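Local coordinates for dimethyl-sulfide monooxygenase (Hyphomicrobium sulfonivorans, PDB 6AK1), which catalyses the NADH-dependent oxidation of dimethyl sulfide to methanethiol and formaldehyde with FMN as cofactor, opening the pathway of dimethyl sulfide degradation, at residues N8-D11 / S16-S19; G21-P26 / L74-Q79; L36-N41 / A399-S404; C53-D58 / G243-T248; E298-A303 / R362-L367. One frame throughout, in Å; residues are numbered along the deposited sequence.

Contact 1 (N8-D11 / S16-S19); sequences NAFD and SHQS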
# COMPACT_ATOMS: atom_id res chain seq x y z
N ASN A 8 -3.82 7.62 6.64
CA ASN A 8 -4.29 6.60 5.71
C ASN A 8 -5.03 5.51 6.48
O ASN A 8 -4.61 5.13 7.58
CB ASN A 8 -3.14 5.94 4.94
CG ASN A 8 -2.42 6.88 3.99
OD1 ASN A 8 -2.92 7.94 3.61
ND2 ASN A 8 -1.24 6.46 3.57
N ALA A 9 -6.09 4.98 5.88
CA ALA A 9 -6.71 3.76 6.38
C ALA A 9 -6.10 2.56 5.66
O ALA A 9 -6.05 2.53 4.42
CB ALA A 9 -8.23 3.78 6.20
N PHE A 10 -5.64 1.60 6.43
CA PHE A 10 -5.09 0.35 5.92
C PHE A 10 -6.20 -0.70 5.98
O PHE A 10 -6.80 -0.92 7.04
CB PHE A 10 -3.88 -0.04 6.78
CG PHE A 10 -3.01 -1.13 6.21
CD1 PHE A 10 -2.65 -1.14 4.87
CD2 PHE A 10 -2.50 -2.11 7.05
CE1 PHE A 10 -1.84 -2.15 4.36
CE2 PHE A 10 -1.67 -3.12 6.55
CZ PHE A 10 -1.35 -3.14 5.21
N ASP A 11 -6.48 -1.32 4.84
CA ASP A 11 -7.53 -2.33 4.73
C ASP A 11 -7.08 -3.37 3.71
O ASP A 11 -6.00 -3.28 3.13
CB ASP A 11 -8.88 -1.68 4.37
CG ASP A 11 -10.09 -2.45 4.92
OD1 ASP A 11 -10.10 -3.69 4.96
OD2 ASP A 11 -11.08 -1.81 5.30
N SER A 16 -10.00 -11.07 8.10
CA SER A 16 -8.94 -10.84 9.09
C SER A 16 -7.67 -10.40 8.36
O SER A 16 -7.08 -11.16 7.59
CB SER A 16 -8.68 -12.10 9.91
OG SER A 16 -9.82 -12.45 10.69
N HIS A 17 -7.24 -9.16 8.63
CA HIS A 17 -6.12 -8.56 7.92
C HIS A 17 -4.88 -8.53 8.80
O HIS A 17 -3.94 -9.30 8.59
CB HIS A 17 -6.49 -7.14 7.47
CG HIS A 17 -5.44 -6.45 6.66
ND1 HIS A 17 -5.41 -5.08 6.49
CD2 HIS A 17 -4.39 -6.95 5.95
CE1 HIS A 17 -4.38 -4.76 5.72
NE2 HIS A 17 -3.75 -5.87 5.38
N GLN A 18 -4.86 -7.62 9.76
CA GLN A 18 -3.78 -7.52 10.74
C GLN A 18 -4.17 -8.04 12.12
O GLN A 18 -3.30 -8.09 13.00
CB GLN A 18 -3.31 -6.06 10.84
CG GLN A 18 -2.81 -5.47 9.53
CD GLN A 18 -1.50 -6.12 9.04
OE1 GLN A 18 -1.44 -6.66 7.93
NE2 GLN A 18 -0.46 -6.05 9.85
N SER A 19 -5.43 -8.44 12.34
CA SER A 19 -5.91 -8.90 13.64
C SER A 19 -6.67 -10.21 13.49
O SER A 19 -7.39 -10.41 12.50
CB SER A 19 -6.83 -7.86 14.30
OG SER A 19 -6.10 -6.71 14.69
O HOH W 1 -5.91 -3.16 8.27
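His17 brings the CE1 corner of its imidazole over one face of the Phe10 ring, off-centre and nearer the rim, with CE1 3.3 Å from Phe10 CE2. The two planes stand 48° apart, so the pair is oblique. The same CE1 also lies 3.4 Å from the backbone oxygen Asp11 O. This is the tight half of the contact, and it is backed by Gln18, whose CG sits over the centre of the imidazole. Gln18 OE1 comes no closer than 3.8 Å to Phe10 CE2. The histidine gets there because its CG runs anti to the backbone N (chi1 -176°), which extends the ring from the loop toward strand 6-12.

The looser half holds a water in place of direct polar contact. That water donates to Phe10 O at 2.7 Å and lies 2.7 Å from His17 ND1. Asp11 itself turns the other way and spends OD2 on Tyr38.

The loop follows the first barrel strand at its C-terminal end, the side on which TIM-barrel enzymes carry their active sites. No direct hydrogen bond ties the imidazole to the 8-11 segment; its link there is packing of CE1 on the phenyl and the Asp11 carbonyl, plus the ND1 water.

Contact 2 (G21-P26 / L74-Q79); sequences GTWRHP and LRDADQ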
# COMPACT_ATOMS: atom_id res chain seq x y z
N GLY A 21 -9.42 -13.09 14.98
CA GLY A 21 -10.59 -13.29 15.82
C GLY A 21 -11.47 -12.07 16.07
O GLY A 21 -12.66 -12.25 16.38
N THR A 22 -10.94 -10.85 15.94
CA THR A 22 -11.73 -9.65 16.24
C THR A 22 -12.87 -9.39 15.25
O THR A 22 -13.71 -8.52 15.52
CB THR A 22 -10.83 -8.42 16.31
OG1 THR A 22 -10.11 -8.30 15.09
CG2 THR A 22 -9.84 -8.52 17.49
N TRP A 23 -12.93 -10.12 14.13
CA TRP A 23 -14.11 -10.04 13.27
C TRP A 23 -15.35 -10.58 13.96
O TRP A 23 -16.47 -10.30 13.52
CB TRP A 23 -13.88 -10.82 11.98
CG TRP A 23 -13.70 -12.29 12.20
CD1 TRP A 23 -12.52 -12.96 12.45
CD2 TRP A 23 -14.73 -13.29 12.17
NE1 TRP A 23 -12.76 -14.31 12.57
CE2 TRP A 23 -14.11 -14.54 12.42
CE3 TRP A 23 -16.11 -13.25 11.97
CZ2 TRP A 23 -14.83 -15.74 12.46
CZ3 TRP A 23 -16.83 -14.45 12.02
CH2 TRP A 23 -16.18 -15.67 12.26
N ARG A 24 -15.17 -11.35 15.02
CA ARG A 24 -16.28 -11.88 15.78
C ARG A 24 -16.95 -10.82 16.64
O ARG A 24 -18.08 -11.04 17.08
CB ARG A 24 -15.79 -13.03 16.68
CG ARG A 24 -15.13 -14.15 15.91
CD ARG A 24 -14.39 -15.05 16.86
NE ARG A 24 -15.32 -15.75 17.73
CZ ARG A 24 -15.06 -16.08 18.99
NH1 ARG A 24 -13.90 -15.75 19.52
NH2 ARG A 24 -15.97 -16.73 19.70
N HIS A 25 -16.29 -9.70 16.90
CA HIS A 25 -16.88 -8.68 17.76
C HIS A 25 -18.20 -8.20 17.16
O HIS A 25 -18.33 -8.10 15.93
CB HIS A 25 -15.92 -7.50 17.94
CG HIS A 25 -16.34 -6.56 19.02
ND1 HIS A 25 -17.20 -5.51 18.79
CD2 HIS A 25 -16.04 -6.52 20.34
CE1 HIS A 25 -17.40 -4.84 19.92
NE2 HIS A 25 -16.70 -5.44 20.87
N PRO A 26 -19.21 -7.93 17.99
CA PRO A 26 -20.50 -7.46 17.44
C PRO A 26 -20.41 -6.21 16.58
O PRO A 26 -21.22 -6.05 15.66
CB PRO A 26 -21.34 -7.21 18.70
CG PRO A 26 -20.73 -8.17 19.76
CD PRO A 26 -19.26 -8.14 19.45
N LEU A 74 -8.30 -20.54 7.16
CA LEU A 74 -9.70 -20.57 6.74
C LEU A 74 -10.65 -20.41 7.93
O LEU A 74 -11.69 -19.74 7.81
CB LEU A 74 -10.00 -21.88 6.00
CG LEU A 74 -9.41 -22.00 4.60
CD1 LEU A 74 -9.37 -23.48 4.14
CD2 LEU A 74 -10.19 -21.14 3.59
N ARG A 75 -10.32 -21.02 9.07
CA ARG A 75 -11.24 -21.01 10.20
C ARG A 75 -11.41 -19.61 10.78
O ARG A 75 -12.50 -19.24 11.22
CB ARG A 75 -10.78 -21.99 11.28
CG ARG A 75 -10.97 -23.45 10.89
CD ARG A 75 -10.41 -24.43 11.96
NE ARG A 75 -11.10 -24.32 13.25
CZ ARG A 75 -12.26 -24.91 13.52
NH1 ARG A 75 -12.87 -25.64 12.59
NH2 ARG A 75 -12.83 -24.76 14.71
N ASP A 76 -10.34 -18.81 10.79
CA ASP A 76 -10.41 -17.44 11.26
C ASP A 76 -10.39 -16.42 10.12
O ASP A 76 -10.25 -15.21 10.37
CB ASP A 76 -9.26 -17.19 12.25
CG ASP A 76 -9.36 -15.85 12.95
OD1 ASP A 76 -10.46 -15.52 13.44
OD2 ASP A 76 -8.35 -15.12 12.98
N ALA A 77 -10.53 -16.87 8.87
CA ALA A 77 -10.60 -15.99 7.71
C ALA A 77 -9.39 -15.05 7.63
O ALA A 77 -9.53 -13.87 7.30
CB ALA A 77 -11.90 -15.18 7.69
N ASP A 78 -8.20 -15.60 7.90
CA ASP A 78 -6.95 -14.84 7.91
C ASP A 78 -6.44 -14.66 6.48
O ASP A 78 -5.68 -15.48 5.96
CB ASP A 78 -5.92 -15.53 8.80
CG ASP A 78 -6.45 -15.75 10.21
OD1 ASP A 78 -6.67 -14.75 10.93
OD2 ASP A 78 -6.69 -16.92 10.57
N GLN A 79 -6.89 -13.56 5.86
CA GLN A 79 -6.56 -13.16 4.49
C GLN A 79 -7.01 -14.20 3.47
O GLN A 79 -6.54 -14.21 2.33
CB GLN A 79 -5.07 -12.82 4.36
CG GLN A 79 -4.67 -11.64 5.28
CD GLN A 79 -3.27 -11.09 5.00
OE1 GLN A 79 -2.69 -11.33 3.94
NE2 GLN A 79 -2.72 -10.33 5.96
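A Schellman motif closes helix 71-75, with Ala77 at positive phi as its C-prime residue, and just ahead of it Asp76 reaches across to Gly21 and Trp23. Its carboxylate meets two N-H groups of the 21-26 loop. The stronger bond is from the indole: Trp23 NE1 donates to Asp76 OD1 over 2.7 Å, with an N-H...O angle of 150°. The oxygen lies almost in the indole plane, at the ring edge, whereas the indole N-H arrives from above the carboxylate, 43° out of its plane. Gly21 N contributes a weak, divided bond, 3.0 Å to Asp76 OD2 and 3.1 Å to Asp76 OD1. OD1 is therefore shared by two donors.

Trp23 CG stands between its backbone N and carbonyl carbon (chi1 64°), which swings the indole toward the helix end, and Arg24 CG covers one indole face. Behind the carboxylate, Asp76 OD2 and Asp78 OD1 are only 2.7 Å apart, so one of these acids probably carries a proton.

The site lies well away from the chain centre, beyond the C-terminal end of strand 6-12, where the following loop passes the end of helix 71-75. Ser16, earlier in that loop, bonds Asp76 O. Farther along, Thr22 reaches Ala399 O beyond strand 393-397, and His25 bonds Glu298 on helix 289-300; on the other segment, Gln79 packs on helix 305-316.

Contact 3 (L36-N41 / A399-S404); sequences LEYWTN and AVTPGS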
# COMPACT_ATOMS: atom_id res chain seq x y z
N LEU A 36 -20.57 -4.50 -1.52
CA LEU A 36 -20.22 -3.20 -2.08
C LEU A 36 -20.46 -2.08 -1.08
O LEU A 36 -19.67 -1.13 -1.03
CB LEU A 36 -21.01 -2.96 -3.37
CG LEU A 36 -20.54 -1.84 -4.30
CD1 LEU A 36 -19.03 -1.85 -4.41
CD2 LEU A 36 -21.14 -2.01 -5.70
N GLU A 37 -21.51 -2.19 -0.25
CA GLU A 37 -21.85 -1.13 0.70
C GLU A 37 -20.79 -0.93 1.77
O GLU A 37 -20.64 0.18 2.27
CB GLU A 37 -23.20 -1.41 1.38
CG GLU A 37 -24.41 -1.39 0.43
CD GLU A 37 -24.55 -2.68 -0.41
OE1 GLU A 37 -23.89 -3.69 -0.09
OE2 GLU A 37 -25.33 -2.66 -1.40
N TYR A 38 -20.06 -1.99 2.16
CA TYR A 38 -18.97 -1.79 3.12
C TYR A 38 -17.95 -0.81 2.57
O TYR A 38 -17.52 0.12 3.25
CB TYR A 38 -18.30 -3.12 3.48
CG TYR A 38 -16.98 -2.95 4.23
CD1 TYR A 38 -16.96 -2.79 5.62
CD2 TYR A 38 -15.76 -2.91 3.55
CE1 TYR A 38 -15.77 -2.61 6.30
CE2 TYR A 38 -14.57 -2.72 4.23
CZ TYR A 38 -14.58 -2.57 5.60
OH TYR A 38 -13.39 -2.41 6.28
N TRP A 39 -17.57 -0.99 1.30
CA TRP A 39 -16.51 -0.17 0.73
C TRP A 39 -16.97 1.25 0.46
O TRP A 39 -16.22 2.20 0.72
CB TRP A 39 -15.97 -0.85 -0.53
CG TRP A 39 -15.34 -2.15 -0.17
CD1 TRP A 39 -15.89 -3.40 -0.30
CD2 TRP A 39 -14.05 -2.34 0.44
NE1 TRP A 39 -15.01 -4.35 0.18
CE2 TRP A 39 -13.87 -3.72 0.63
CE3 TRP A 39 -13.03 -1.46 0.85
CZ2 TRP A 39 -12.71 -4.26 1.22
CZ3 TRP A 39 -11.87 -1.99 1.42
CH2 TRP A 39 -11.72 -3.38 1.60
N THR A 40 -18.19 1.44 -0.05
CA THR A 40 -18.64 2.82 -0.30
C THR A 40 -18.86 3.58 1.01
O THR A 40 -18.53 4.77 1.09
CB THR A 40 -19.91 2.84 -1.17
OG1 THR A 40 -20.97 2.10 -0.54
CG2 THR A 40 -19.62 2.23 -2.52
N ASN A 41 -19.40 2.91 2.04
CA ASN A 41 -19.49 3.54 3.36
C ASN A 41 -18.10 3.87 3.92
O ASN A 41 -17.91 4.92 4.52
CB ASN A 41 -20.23 2.63 4.34
CG ASN A 41 -21.70 2.52 4.04
OD1 ASN A 41 -22.29 3.39 3.39
ND2 ASN A 41 -22.32 1.45 4.54
N ALA A 399 -8.56 -3.16 14.27
CA ALA A 399 -8.95 -4.34 15.03
C ALA A 399 -10.39 -4.71 14.74
O ALA A 399 -10.71 -5.87 14.48
CB ALA A 399 -8.77 -4.09 16.53
N VAL A 400 -11.27 -3.71 14.77
CA VAL A 400 -12.64 -3.84 14.28
C VAL A 400 -12.86 -2.75 13.25
O VAL A 400 -12.29 -1.66 13.35
CB VAL A 400 -13.70 -3.76 15.41
CG1 VAL A 400 -13.44 -4.83 16.46
CG2 VAL A 400 -13.71 -2.39 16.04
N THR A 401 -13.68 -3.05 12.26
CA THR A 401 -13.94 -2.10 11.19
C THR A 401 -15.45 -2.04 11.03
O THR A 401 -16.12 -3.07 11.14
CB THR A 401 -13.22 -2.53 9.87
OG1 THR A 401 -13.53 -1.61 8.82
CG2 THR A 401 -13.63 -3.92 9.47
N PRO A 402 -16.01 -0.83 10.79
CA PRO A 402 -15.31 0.43 10.55
C PRO A 402 -14.98 1.22 11.80
O PRO A 402 -14.51 2.36 11.63
CB PRO A 402 -16.32 1.23 9.74
CG PRO A 402 -17.61 0.86 10.42
CD PRO A 402 -17.47 -0.66 10.62
N GLY A 403 -15.25 0.67 12.99
CA GLY A 403 -15.11 1.45 14.21
C GLY A 403 -13.72 2.02 14.42
O GLY A 403 -13.56 3.11 14.99
N SER A 404 -12.69 1.31 13.94
CA SER A 404 -11.32 1.78 14.12
C SER A 404 -11.11 3.13 13.45
O SER A 404 -10.50 4.03 14.04
CB SER A 404 -10.34 0.74 13.56
OG SER A 404 -9.17 1.38 13.08
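Tyr38 and Thr401 meet through their hydroxyls, the tyrosine coming out from helix 36-48 and the threonine crossing its end at about a right angle. Tyr38 OH and Thr401 OG1 are 2.7 Å apart, close enough for a hydrogen bond, though the proton involved has another acceptor within reach. Thr401 OG1 lies close to the phenol plane, at the ring edge on the CE1 side, so the ring turns its rim and not a face to the threonine. The methyl Thr401 CG2 sits beside this pair, 3.5 Å from Tyr38 OH, and makes up the apolar part of the approach.

Both torsions serve this meeting. Tyr38 CG is anti to the backbone N (chi1 168°), which carries the ring away from the helix axis. Thr401 OG1 is likewise anti to its own N (chi1 178°), which sets the methyl between N and the carbonyl carbon. Within the helix, Tyr38 CD2 stands 3.5 Å above the centre of the Trp39 indole, so the phenol ring stands edge-on over the indole face.

A cis peptide follows Thr401 and leads through Pro402 into helix 403-418, late in the barrel; Ser404 N to Val400 O, 3.1 Å, helps start that helix.

Tyr38 OH has a second and stronger partner in Asp11 OD2, from strand 6-12. The buried phenol oxygen is held by a carboxylate, with a hydroxyl close by, and the acid would probably polarise it.

Contact 4 (C53-D58 / G243-T248); sequences CLFIAD and GMFILT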
# COMPACT_ATOMS: atom_id res chain seq x y z
N CYS A 53 -5.96 8.74 2.22
CA CYS A 53 -5.92 7.61 1.32
C CYS A 53 -6.47 6.35 1.99
O CYS A 53 -6.26 6.14 3.19
CB CYS A 53 -4.48 7.38 0.82
SG CYS A 53 -4.29 6.15 -0.49
N LEU A 54 -7.16 5.52 1.20
CA LEU A 54 -7.49 4.14 1.58
C LEU A 54 -6.46 3.21 0.94
O LEU A 54 -6.43 3.06 -0.28
CB LEU A 54 -8.91 3.78 1.16
CG LEU A 54 -9.38 2.33 1.40
CD1 LEU A 54 -9.54 2.00 2.88
CD2 LEU A 54 -10.69 2.07 0.66
N PHE A 55 -5.63 2.59 1.75
CA PHE A 55 -4.54 1.74 1.29
C PHE A 55 -5.04 0.30 1.36
O PHE A 55 -5.24 -0.24 2.45
CB PHE A 55 -3.32 1.97 2.18
CG PHE A 55 -2.04 1.38 1.66
CD1 PHE A 55 -1.90 0.02 1.47
CD2 PHE A 55 -0.95 2.20 1.41
CE1 PHE A 55 -0.70 -0.53 1.02
CE2 PHE A 55 0.26 1.67 0.98
CZ PHE A 55 0.39 0.29 0.78
N ILE A 56 -5.27 -0.31 0.19
CA ILE A 56 -5.87 -1.64 0.12
C ILE A 56 -4.77 -2.65 -0.20
O ILE A 56 -4.23 -2.67 -1.31
CB ILE A 56 -7.01 -1.69 -0.91
CG1 ILE A 56 -8.04 -0.60 -0.61
CG2 ILE A 56 -7.71 -3.06 -0.88
CD1 ILE A 56 -9.12 -0.49 -1.66
N ALA A 57 -4.46 -3.52 0.77
CA ALA A 57 -3.49 -4.59 0.59
C ALA A 57 -4.10 -5.74 -0.22
O ALA A 57 -5.30 -5.78 -0.49
CB ALA A 57 -2.99 -5.09 1.94
N ASP A 58 -3.25 -6.69 -0.60
CA ASP A 58 -3.70 -7.83 -1.40
C ASP A 58 -2.68 -8.96 -1.31
O ASP A 58 -1.49 -8.72 -1.12
CB ASP A 58 -3.92 -7.44 -2.87
CG ASP A 58 -4.71 -8.50 -3.64
OD1 ASP A 58 -5.66 -9.08 -3.05
OD2 ASP A 58 -4.38 -8.74 -4.83
N GLY A 243 5.45 7.10 -1.89
CA GLY A 243 5.07 6.79 -0.53
C GLY A 243 5.71 5.47 -0.16
O GLY A 243 5.67 4.52 -0.96
N MET A 244 6.35 5.38 1.01
CA MET A 244 6.99 4.15 1.43
C MET A 244 6.35 3.67 2.72
O MET A 244 6.22 4.43 3.68
CB MET A 244 8.50 4.32 1.61
CG MET A 244 9.24 3.00 1.50
SD MET A 244 11.03 3.18 1.63
CE MET A 244 11.35 4.12 0.13
N PHE A 245 5.94 2.40 2.73
CA PHE A 245 5.17 1.80 3.81
C PHE A 245 6.13 0.93 4.62
O PHE A 245 6.65 -0.06 4.12
CB PHE A 245 4.00 1.01 3.23
CG PHE A 245 3.12 0.34 4.24
CD1 PHE A 245 3.05 0.78 5.57
CD2 PHE A 245 2.35 -0.75 3.87
CE1 PHE A 245 2.22 0.15 6.50
CE2 PHE A 245 1.52 -1.39 4.80
CZ PHE A 245 1.46 -0.94 6.12
N ILE A 246 6.39 1.33 5.88
CA ILE A 246 7.41 0.68 6.69
C ILE A 246 6.78 0.01 7.90
O ILE A 246 5.68 0.35 8.35
CB ILE A 246 8.52 1.64 7.14
CG1 ILE A 246 7.94 2.74 8.05
CG2 ILE A 246 9.25 2.23 5.95
CD1 ILE A 246 9.02 3.50 8.80
N LEU A 247 7.50 -0.97 8.43
CA LEU A 247 7.14 -1.67 9.65
C LEU A 247 8.21 -1.34 10.69
O LEU A 247 9.36 -1.77 10.54
CB LEU A 247 7.04 -3.17 9.40
CG LEU A 247 6.67 -4.03 10.59
CD1 LEU A 247 5.36 -3.53 11.18
CD2 LEU A 247 6.56 -5.49 10.16
N THR A 248 7.86 -0.56 11.71
CA THR A 248 8.81 -0.24 12.77
C THR A 248 8.15 -0.40 14.13
O THR A 248 6.98 -0.05 14.32
CB THR A 248 9.38 1.19 12.61
OG1 THR A 248 10.16 1.52 13.77
CG2 THR A 248 8.26 2.21 12.42
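The Phe55 and Phe245 rings meet aslant, their planes 59° apart and their centroids separated by 5.2 Å, so neither presents a clean face or edge to the other. Other rings complete their surroundings. Phe10 makes a T-shaped (edge-to-face) pair with Phe245 and also meets Phe55 at a steep angle, while Phe225 comes up to Phe55 with its plane nearly parallel.

The touch itself is narrow. Phe55 CZ reaches Phe245 CD2 at 3.8 Å, and Phe55 CE1 follows at 4.2 Å from the same CD2. One corner of each ring carries the contact, and the side chains span a wide gap: the nearest CA atoms, those of Phe55 and Phe245, are 10.0 Å apart. Each ring is thrown inward by a CG anti to its backbone N, with chi1 of -168° in Phe55 and 180° in Phe245.

Strands 53-57 and 243-246 are not neighbours in the parallel barrel sheet, so the pair bridges its interior. Met244 and Ile246 pack the other way, onto helix 251-267.

Thr104, which bonds Ile56 O, and Asp58 probably bind FMN, as in relatives, which puts the aromatic cluster close beneath the likely cofactor site. Across the two segments there is neither a hydrogen bond nor a charge pair. Cohesion therefore comes from van der Waals and ring contacts, consistent with an apolar barrel interior.

Contact 5 (E298-A303 / R362-L367); sequences EYLSYA and RCIGGL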
# COMPACT_ATOMS: atom_id res chain seq x y z
N GLU A 298 -11.70 -5.88 25.65
CA GLU A 298 -12.92 -6.43 25.06
C GLU A 298 -12.64 -7.05 23.70
O GLU A 298 -13.07 -8.16 23.40
CB GLU A 298 -13.98 -5.32 24.97
CG GLU A 298 -15.40 -5.80 24.73
CD GLU A 298 -16.38 -4.65 24.57
OE1 GLU A 298 -17.00 -4.24 25.59
OE2 GLU A 298 -16.54 -4.14 23.43
N TYR A 299 -11.87 -6.35 22.86
CA TYR A 299 -11.44 -6.93 21.59
C TYR A 299 -10.64 -8.20 21.82
O TYR A 299 -10.90 -9.24 21.19
CB TYR A 299 -10.64 -5.90 20.80
CG TYR A 299 -11.46 -4.71 20.36
CD1 TYR A 299 -12.85 -4.72 20.46
CD2 TYR A 299 -10.86 -3.57 19.86
CE1 TYR A 299 -13.61 -3.63 20.07
CE2 TYR A 299 -11.61 -2.47 19.46
CZ TYR A 299 -12.98 -2.50 19.57
OH TYR A 299 -13.72 -1.40 19.19
N LEU A 300 -9.67 -8.15 22.74
CA LEU A 300 -8.83 -9.33 22.98
C LEU A 300 -9.64 -10.54 23.43
O LEU A 300 -9.23 -11.67 23.18
CB LEU A 300 -7.76 -9.02 24.01
CG LEU A 300 -6.53 -8.25 23.55
CD1 LEU A 300 -5.46 -8.28 24.66
CD2 LEU A 300 -5.99 -8.83 22.26
N SER A 301 -10.79 -10.33 24.08
CA SER A 301 -11.56 -11.50 24.49
C SER A 301 -12.10 -12.28 23.30
O SER A 301 -12.45 -13.45 23.46
CB SER A 301 -12.71 -11.10 25.42
OG SER A 301 -13.73 -10.39 24.74
N TYR A 302 -12.13 -11.67 22.10
CA TYR A 302 -12.50 -12.37 20.87
C TYR A 302 -11.31 -12.93 20.11
O TYR A 302 -11.49 -13.48 19.01
CB TYR A 302 -13.30 -11.45 19.94
CG TYR A 302 -14.68 -11.15 20.47
CD1 TYR A 302 -15.74 -11.99 20.18
CD2 TYR A 302 -14.90 -10.06 21.30
CE1 TYR A 302 -17.00 -11.75 20.69
CE2 TYR A 302 -16.16 -9.80 21.81
CZ TYR A 302 -17.20 -10.65 21.50
OH TYR A 302 -18.46 -10.41 21.99
N ALA A 303 -10.10 -12.83 20.67
CA ALA A 303 -8.90 -13.19 19.92
C ALA A 303 -8.93 -14.66 19.52
O ALA A 303 -9.44 -15.51 20.25
CB ALA A 303 -7.66 -12.91 20.76
N ARG A 362 -0.86 -10.35 20.79
CA ARG A 362 -0.54 -9.99 19.41
C ARG A 362 -1.69 -10.28 18.44
O ARG A 362 -1.60 -9.88 17.27
CB ARG A 362 0.74 -10.69 18.96
CG ARG A 362 1.99 -10.37 19.82
CD ARG A 362 2.14 -8.87 20.12
NE ARG A 362 2.08 -8.08 18.90
CZ ARG A 362 1.75 -6.79 18.84
NH1 ARG A 362 1.46 -6.15 19.96
NH2 ARG A 362 1.71 -6.17 17.67
N CYS A 363 -2.76 -10.94 18.88
CA CYS A 363 -3.94 -11.08 18.03
C CYS A 363 -4.51 -9.74 17.58
O CYS A 363 -5.35 -9.73 16.68
CB CYS A 363 -5.02 -11.88 18.75
SG CYS A 363 -4.69 -13.65 18.79
N ILE A 364 -4.09 -8.64 18.20
CA ILE A 364 -4.33 -7.29 17.69
C ILE A 364 -2.99 -6.67 17.33
O ILE A 364 -2.09 -6.60 18.17
CB ILE A 364 -5.04 -6.40 18.72
CG1 ILE A 364 -6.47 -6.89 18.98
CG2 ILE A 364 -5.04 -4.94 18.24
CD1 ILE A 364 -7.17 -6.12 20.06
N GLY A 365 -2.86 -6.21 16.09
CA GLY A 365 -1.70 -5.45 15.67
C GLY A 365 -0.77 -6.20 14.74
O GLY A 365 0.03 -5.56 14.04
N GLY A 366 -0.85 -7.52 14.71
CA GLY A 366 0.00 -8.32 13.85
C GLY A 366 1.45 -8.26 14.28
O GLY A 366 1.81 -8.73 15.36
N LEU A 367 2.28 -7.67 13.42
CA LEU A 367 3.69 -7.41 13.70
C LEU A 367 3.97 -5.92 13.83
O LEU A 367 5.13 -5.52 13.83
CB LEU A 367 4.57 -8.02 12.62
CG LEU A 367 4.63 -9.55 12.58
CD1 LEU A 367 5.40 -10.04 11.35
CD2 LEU A 367 5.25 -10.06 13.86
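Ile364 is the bump here, and Tyr299 and Leu300 form the hollow that takes it. Its terminal methyl CD1 lodges between Tyr299 CB, 3.6 Å away, and Leu300 CD2, at 3.7 Å from the same CD1. It also lies at the edge of the tyrosine ring, near its plane, while the rest of that ring leads away from the 362-367 loop. Ile364 CG1 rests on Leu300 CD2 as well, at 3.8 Å, so one leucine methyl follows two successive carbons of the isoleucine. The nearly straight chi2 of Ile364 (176°) pushes CD1 out to the end of its branch, long enough to enter the notch.

A second, smaller fit lies one turn on. Ala303 CB presses against Cys363 CB at 3.5 Å, tighter than usual for two carbons, and against Cys363 SG at 3.6 Å. The alanine is presented by a type I turn from Leu300 to Ala303, closed by Ala303 N to Leu300 O at 2.9 Å. The two fits differ in kind: Ile364 fills a notch between Tyr299 and Leu300, while Cys363 and Ala303, at the close of the turn, butt CB against CB.

Around this seam, Leu300 also touches Arg360 and Glu361 of helix 355-362, and Cys363 reaches Met308 of helix 305-316. Strand 276-284 lies beside it, with Ile284 touching Tyr299 and Thr282 against Ile364. The contact thereby seats the C-terminal end of helix 289-300 on the loop between helix 355-362 and strand 370-372.

Contact 4 lies nearest the centre of the chain and is wholly aromatic; contact 1 joins it through Phe10, and strands 6-12 and 53-57 are direct neighbours in the sheet. Contact 3, whose touching residues are all buried, is polar instead: its phenol answers Asp11 of contact 1. Contacts 2 and 5 sit farthest out, about 22 Å from the chain centre, yet contact 5 is buried, whereas contact 2 is only partly so, with Arg75 exposed. Contact 2 relies on a carboxylate and N-H donors, contact 5 on fitted apolar side chains. The loop of residues 16-26 runs through contacts 1 and 2 and reaches 3 and 5.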